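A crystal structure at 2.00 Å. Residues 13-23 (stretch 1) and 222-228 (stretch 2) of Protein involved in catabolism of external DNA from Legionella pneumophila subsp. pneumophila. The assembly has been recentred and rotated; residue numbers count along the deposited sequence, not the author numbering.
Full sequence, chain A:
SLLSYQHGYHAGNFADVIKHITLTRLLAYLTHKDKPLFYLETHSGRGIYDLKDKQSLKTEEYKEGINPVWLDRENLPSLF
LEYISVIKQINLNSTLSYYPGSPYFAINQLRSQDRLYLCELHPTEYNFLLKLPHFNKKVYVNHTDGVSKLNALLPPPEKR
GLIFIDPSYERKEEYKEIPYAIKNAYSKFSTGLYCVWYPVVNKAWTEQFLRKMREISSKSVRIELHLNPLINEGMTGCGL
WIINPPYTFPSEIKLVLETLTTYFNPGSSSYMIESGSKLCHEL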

# COMPACT_ATOMS: atom_id res chain seq x y z
N ASN A 13 -8.14 -6.80 -6.02
CA ASN A 13 -8.76 -7.63 -4.96
C ASN A 13 -8.93 -6.82 -3.64
O ASN A 13 -8.52 -5.64 -3.58
CB ASN A 13 -8.03 -8.98 -4.75
CG ASN A 13 -6.65 -8.82 -4.07
OD1 ASN A 13 -6.15 -7.73 -3.91
ND2 ASN A 13 -6.04 -9.95 -3.68
N PHE A 14 -9.53 -7.43 -2.61
CA PHE A 14 -9.81 -6.70 -1.38
C PHE A 14 -8.54 -6.12 -0.75
O PHE A 14 -8.58 -5.04 -0.13
CB PHE A 14 -10.60 -7.58 -0.38
CG PHE A 14 -9.74 -8.54 0.39
CD1 PHE A 14 -9.29 -8.22 1.65
CD2 PHE A 14 -9.32 -9.73 -0.19
CE1 PHE A 14 -8.49 -9.10 2.38
CE2 PHE A 14 -8.50 -10.63 0.54
CZ PHE A 14 -8.08 -10.30 1.81
N ALA A 15 -7.42 -6.82 -0.90
CA ALA A 15 -6.15 -6.38 -0.33
C ALA A 15 -5.61 -5.15 -1.03
O ALA A 15 -5.10 -4.23 -0.37
CB ALA A 15 -5.12 -7.49 -0.42
N ASP A 16 -5.71 -5.13 -2.36
CA ASP A 16 -5.40 -3.91 -3.12
C ASP A 16 -6.23 -2.74 -2.65
O ASP A 16 -5.74 -1.64 -2.51
CB ASP A 16 -5.63 -4.12 -4.62
CG ASP A 16 -4.37 -4.63 -5.34
OD1 ASP A 16 -3.32 -4.81 -4.68
OD2 ASP A 16 -4.45 -4.82 -6.59
N VAL A 17 -7.51 -2.96 -2.41
CA VAL A 17 -8.38 -1.86 -2.03
C VAL A 17 -7.90 -1.22 -0.72
O VAL A 17 -7.66 0.01 -0.67
CB VAL A 17 -9.87 -2.30 -1.91
CG1 VAL A 17 -10.72 -1.14 -1.32
CG2 VAL A 17 -10.40 -2.70 -3.28
N ILE A 18 -7.73 -2.04 0.32
CA ILE A 18 -7.29 -1.44 1.59
C ILE A 18 -5.87 -0.87 1.52
O ILE A 18 -5.58 0.21 2.06
CB ILE A 18 -7.49 -2.36 2.82
CG1 ILE A 18 -7.01 -1.64 4.11
CG2 ILE A 18 -6.72 -3.66 2.68
CD1 ILE A 18 -7.76 -0.28 4.44
N LYS A 19 -4.98 -1.57 0.84
CA LYS A 19 -3.61 -1.07 0.69
C LYS A 19 -3.55 0.28 -0.06
O LYS A 19 -2.83 1.22 0.34
CB LYS A 19 -2.74 -2.17 0.06
CG LYS A 19 -1.79 -1.77 -1.01
CD LYS A 19 -1.05 -2.98 -1.67
CE LYS A 19 -1.86 -4.27 -1.70
NZ LYS A 19 -1.14 -5.33 -2.46
N HIS A 20 -4.32 0.40 -1.13
CA HIS A 20 -4.26 1.61 -1.95
C HIS A 20 -4.98 2.80 -1.32
O HIS A 20 -4.53 3.92 -1.45
CB HIS A 20 -4.74 1.34 -3.37
CG HIS A 20 -3.80 0.46 -4.16
ND1 HIS A 20 -4.24 -0.37 -5.16
CD2 HIS A 20 -2.45 0.32 -4.10
CE1 HIS A 20 -3.20 -0.99 -5.70
NE2 HIS A 20 -2.11 -0.60 -5.07
N ILE A 21 -6.09 2.56 -0.62
CA ILE A 21 -6.74 3.65 0.09
C ILE A 21 -5.79 4.15 1.17
O ILE A 21 -5.65 5.38 1.35
CB ILE A 21 -8.09 3.22 0.74
CG1 ILE A 21 -9.05 2.79 -0.38
CG2 ILE A 21 -8.67 4.38 1.59
CD1 ILE A 21 -10.35 2.12 0.13
N THR A 22 -5.16 3.20 1.89
CA THR A 22 -4.13 3.53 2.90
C THR A 22 -3.05 4.41 2.29
O THR A 22 -2.73 5.46 2.84
CB THR A 22 -3.53 2.27 3.52
OG1 THR A 22 -4.58 1.57 4.23
CG2 THR A 22 -2.43 2.64 4.52
N LEU A 23 -2.48 3.98 1.17
CA LEU A 23 -1.51 4.80 0.45
C LEU A 23 -2.05 6.22 0.16
O LEU A 23 -1.38 7.20 0.44
CB LEU A 23 -1.12 4.10 -0.87
CG LEU A 23 -0.17 4.86 -1.80
CD1 LEU A 23 1.16 5.26 -1.12
CD2 LEU A 23 0.11 4.01 -3.08
N ARG A 222 -0.89 -0.86 13.51
CA ARG A 222 -1.15 -2.04 12.71
C ARG A 222 -2.63 -2.01 12.37
O ARG A 222 -3.45 -1.77 13.26
CB ARG A 222 -0.82 -3.29 13.54
CG ARG A 222 -1.65 -4.48 13.12
CD ARG A 222 -1.05 -5.78 13.52
NE ARG A 222 -1.27 -6.13 14.90
CZ ARG A 222 -1.76 -7.31 15.31
NH1 ARG A 222 -2.14 -8.26 14.44
NH2 ARG A 222 -1.89 -7.55 16.60
N ILE A 223 -2.97 -2.18 11.09
CA ILE A 223 -4.36 -2.27 10.69
C ILE A 223 -4.58 -3.60 9.94
O ILE A 223 -3.68 -4.08 9.24
CB ILE A 223 -4.77 -1.05 9.84
CG1 ILE A 223 -4.02 -1.04 8.50
CG2 ILE A 223 -4.50 0.25 10.64
CD1 ILE A 223 -4.56 0.01 7.48
N GLU A 224 -5.73 -4.24 10.16
CA GLU A 224 -5.99 -5.50 9.47
C GLU A 224 -7.45 -5.55 9.08
O GLU A 224 -8.27 -4.92 9.72
CB GLU A 224 -5.65 -6.73 10.34
CG GLU A 224 -4.18 -6.83 10.69
CD GLU A 224 -3.80 -8.15 11.37
OE1 GLU A 224 -4.72 -8.96 11.67
OE2 GLU A 224 -2.59 -8.34 11.61
N LEU A 225 -7.72 -6.29 8.02
CA LEU A 225 -9.06 -6.47 7.47
C LEU A 225 -9.18 -7.97 7.25
O LEU A 225 -8.35 -8.57 6.58
CB LEU A 225 -9.16 -5.71 6.13
CG LEU A 225 -10.44 -5.78 5.31
CD1 LEU A 225 -11.62 -5.18 6.05
CD2 LEU A 225 -10.26 -5.06 3.97
N HIS A 226 -10.22 -8.57 7.81
CA HIS A 226 -10.38 -10.00 7.78
C HIS A 226 -11.73 -10.33 7.15
O HIS A 226 -12.78 -9.84 7.58
CB HIS A 226 -10.26 -10.57 9.18
CG HIS A 226 -8.91 -10.40 9.78
ND1 HIS A 226 -7.80 -11.07 9.31
CD2 HIS A 226 -8.48 -9.65 10.83
CE1 HIS A 226 -6.74 -10.73 10.03
NE2 HIS A 226 -7.13 -9.87 10.95
N LEU A 227 -11.68 -11.17 6.11
CA LEU A 227 -12.90 -11.56 5.44
C LEU A 227 -13.74 -12.58 6.23
O LEU A 227 -14.94 -12.66 6.04
CB LEU A 227 -12.57 -12.13 4.06
CG LEU A 227 -11.94 -11.20 3.04
CD1 LEU A 227 -11.63 -12.01 1.77
CD2 LEU A 227 -12.85 -10.02 2.73
N ASN A 228 -13.08 -13.35 7.08
CA ASN A 228 -13.69 -14.42 7.89
C ASN A 228 -14.56 -15.38 7.11
O ASN A 228 -15.73 -15.60 7.48
CB ASN A 228 -14.42 -13.85 9.11
CG ASN A 228 -13.51 -12.95 9.94
OD1 ASN A 228 -12.40 -13.33 10.27
ND2 ASN A 228 -13.98 -11.77 10.27

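The contact between helix 14-23 and strand 222-226 is built from side chains alone: the axes approach no closer than 10.0 Å, and no hydrogen bond crosses between the stretches. The nearest backbone pair, Ile18 CA and Leu225 CA, is still 7.9 Å apart, and side chains fill the gap. At this level Leu225 touches two helical residues one turn apart. Its CD2 is 4.0 Å from Ile18 CG2 and also 4.0 Å from Phe14 CD1, the latter approach lying near the plane of the phenyl ring, at its edge.

Leu227, just past the strand, meets the same ring differently. Leu227 CD1 sits 3.8 Å from the centroid of the Phe14 ring and 19° off its normal, so the methyl lies over the face in a CH-pi contact; the shortest atom pair is Leu227 CD1 to Phe14 CE2 at 3.6 Å. Phe14 thus touches two leucines, and it has the largest area covered by the opposing stretch, 80 Å² of its surface.

The directions run at 151°, closer to antiparallel than parallel, so later helix residues meet earlier strand residues. Ile18 CD1 reaches Ile223 CD1 at a looser 4.4 Å, and one turn on, Thr22 OG1 lies 3.6 Å from Ile223 CD1. That hydroxyl is not left unpaired beside the methyl: Thr22 OG1 donates to Ile18 O at 2.7 Å, within its own helix.

Strand alternation keeps charge off this surface. Ile223 and Leu225 point their CA-to-CB bonds toward the helix, Glu224 and His226 away. There Glu224 OE2 forms a salt bridge with Arg222 NH1 at 2.9 Å, while Glu224 OE1 accepts from His226 NE2 at 2.7 Å. At the helix start, also outside the contact, Asn13 OD1 caps Asp16 N at 3.1 Å.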